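Local coordinates for nitroreductase family protein (Sphingopyxis sp., PDB 7DP1) that reduces nitro groups of dinitroaniline herbicides, using flavin mononucleotide as cofactor and NADPH as electron donor, at the interface of chains A and B. Sequence-based numbering; all coordinates share one arbitrary frame. Chains: chain A/B, Nitroreductase family protein.

The interface of chains A and B. Residues chain A 9-11, 167-168; chain B 9-12.
A:Glu167 grips the first turn of chain B helix 11-17 with both carboxylate oxygens, in a helix N-cap-like arrangement at the two-fold interface of this nitroreductase-family pair. Such enzymes are typically dimers, so the contact probably belongs to the working assembly. The backbone N-H of B:Ser12 donates to A:Glu167 OE2 at 3.1 Å. That bond is nearly straight, 169° at the hydrogen. The side-chain hydroxyl OG of B:Ser12 donates to the other oxygen, A:Glu167 OE1, at 2.5 Å. Both donors come from the syn side of the carboxylate, somewhat tilted out of its plane. Together they fix the rotation of the group. The glutamate reaches them because CG lies anti to the backbone N (chi1 -178°) and the chain stays extended beyond it. B:Ser12 OG sits beside its own backbone N, which turns both donors toward the same carboxylate. The helix start is likely to stabilise the negative charge. The methyl CB of B:Ala11 packs against the carboxylate carbon CD of A:Glu167 at 4.0 Å. An alanine in place of A:Glu167 would probably leave the B:Ser12 N-H and hydroxyl without their acceptors and open a gap beside B:Ala11. On the two-fold the backbones make a second close crossing. A:Ser10 and B:Ser10 form an antiparallel bridge, their CA atoms 4.0 Å apart. The flanking bonds are weak: A:Ala11 N donates to B:Leu9 O at 3.3 Å, and B:Ala11 N to A:Leu9 O is its two-fold twin. The loose side is at A:His168, which barely takes part, with its ring CE1 3.9 Å from B:Ser12 OG.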
ATOM      1  N   LEU A   9       2.202  20.651   7.942  1.00 61.81           N
ATOM      2  CA  LEU A   9       1.658  19.421   8.514  1.00 63.35           C
ATOM      3  C   LEU A   9       2.604  18.213   8.397  1.00 57.71           C
ATOM      4  O   LEU A   9       2.957  17.788   7.294  1.00 62.55           O
ATOM      5  CB  LEU A   9       0.322  19.076   7.852  1.00 65.64           C
ATOM      6  CG  LEU A   9      -0.539  18.120   8.683  1.00 61.81           C
ATOM      7  CD1 LEU A   9      -1.037  18.838   9.910  1.00 53.94           C
ATOM      8  CD2 LEU A   9      -1.705  17.545   7.889  1.00 63.35           C
ATOM      9  N   SER A  10       3.000  17.653   9.538  1.00 58.13           N
ATOM     10  CA  SER A  10       3.944  16.524   9.575  1.00 58.03           C
ATOM     11  C   SER A  10       3.332  15.187   9.141  1.00 53.27           C
ATOM     12  O   SER A  10       2.125  14.989   9.231  1.00 53.34           O
ATOM     13  CB  SER A  10       4.504  16.362  10.979  1.00 66.90           C
ATOM     14  OG  SER A  10       3.588  15.636  11.780  1.00 68.20           O
ATOM     15  N   ALA A  11       4.168  14.261   8.679  1.00 56.02           N
ATOM     16  CA  ALA A  11       3.683  12.950   8.241  1.00 53.37           C
ATOM     17  C   ALA A  11       2.863  12.242   9.341  1.00 51.38           C
ATOM     18  O   ALA A  11       1.841  11.613   9.053  1.00 50.35           O
ATOM     19  CB  ALA A  11       4.855  12.071   7.781  1.00 52.88           C
ATOM     20  N   GLU A 167      -2.697  16.592   3.857  1.00 36.77           N
ATOM     21  CA  GLU A 167      -1.704  17.655   4.027  1.00 47.08           C
ATOM     22  C   GLU A 167      -2.122  18.941   3.321  1.00 49.30           C
ATOM     23  O   GLU A 167      -1.825  20.040   3.799  1.00 53.29           O
ATOM     24  CB  GLU A 167      -0.341  17.205   3.498  1.00 50.46           C
ATOM     25  CG  GLU A 167       0.779  18.226   3.680  1.00 61.30           C
ATOM     26  CD  GLU A 167       2.076  17.807   3.002  1.00 72.96           C
ATOM     27  OE1 GLU A 167       2.028  17.450   1.807  1.00 79.17           O
ATOM     28  OE2 GLU A 167       3.142  17.846   3.656  1.00 77.12           O
ATOM     29  N   HIS A 168      -2.799  18.819   2.184  1.00 46.29           N
ATOM     30  CA  HIS A 168      -3.183  20.020   1.444  1.00 52.19           C
ATOM     31  C   HIS A 168      -4.643  20.414   1.673  1.00 57.24           C
ATOM     32  O   HIS A 168      -5.198  21.216   0.933  1.00 55.90           O
ATOM     33  CB  HIS A 168      -2.917  19.849  -0.052  1.00 48.02           C
ATOM     34  CG  HIS A 168      -1.462  19.811  -0.414  1.00 57.27           C
ATOM     35  ND1 HIS A 168      -0.709  18.657  -0.366  1.00 56.23           N
ATOM     36  CD2 HIS A 168      -0.623  20.792  -0.835  1.00 60.58           C
ATOM     37  CE1 HIS A 168       0.530  18.925  -0.747  1.00 54.74           C
ATOM     38  NE2 HIS A 168       0.609  20.212  -1.031  1.00 61.93           N
TER
ATOM     39  N   LEU B   9       8.883  17.604  10.125  1.00 70.91           N
ATOM     40  CA  LEU B   9       9.045  17.201   8.726  1.00 66.03           C
ATOM     41  C   LEU B   9       7.702  16.883   8.052  1.00 57.97           C
ATOM     42  O   LEU B   9       6.999  15.947   8.455  1.00 55.80           O
ATOM     43  CB  LEU B   9       9.971  15.991   8.629  1.00 67.21           C
ATOM     44  CG  LEU B   9      10.635  15.740   7.272  1.00 62.18           C
ATOM     45  CD1 LEU B   9      11.681  16.814   6.986  1.00 57.11           C
ATOM     46  CD2 LEU B   9      11.247  14.352   7.226  1.00 54.91           C
ATOM     47  N   SER B  10       7.371  17.635   7.001  1.00 55.24           N
ATOM     48  CA  SER B  10       6.083  17.497   6.316  1.00 57.19           C
ATOM     49  C   SER B  10       5.975  16.221   5.500  1.00 54.96           C
ATOM     50  O   SER B  10       6.984  15.700   5.022  1.00 56.90           O
ATOM     51  CB  SER B  10       5.862  18.677   5.382  1.00 63.86           C
ATOM     52  OG  SER B  10       6.564  18.459   4.169  1.00 62.96           O
ATOM     53  N   ALA B  11       4.746  15.746   5.306  1.00 54.08           N
ATOM     54  CA  ALA B  11       4.501  14.515   4.560  1.00 49.81           C
ATOM     55  C   ALA B  11       5.125  14.549   3.159  1.00 41.46           C
ATOM     56  O   ALA B  11       5.657  13.542   2.670  1.00 45.22           O
ATOM     57  CB  ALA B  11       3.009  14.253   4.467  1.00 56.89           C
ATOM     58  N   SER B  12       5.042  15.703   2.513  1.00 37.15           N
ATOM     59  CA  SER B  12       5.667  15.909   1.209  1.00 41.62           C
ATOM     60  C   SER B  12       7.165  15.680   1.306  1.00 44.27           C
ATOM     61  O   SER B  12       7.741  14.924   0.529  1.00 50.13           O
ATOM     62  CB  SER B  12       5.400  17.332   0.695  1.00 48.77           C
ATOM     63  OG  SER B  12       4.030  17.537   0.394  1.00 57.10           O
TER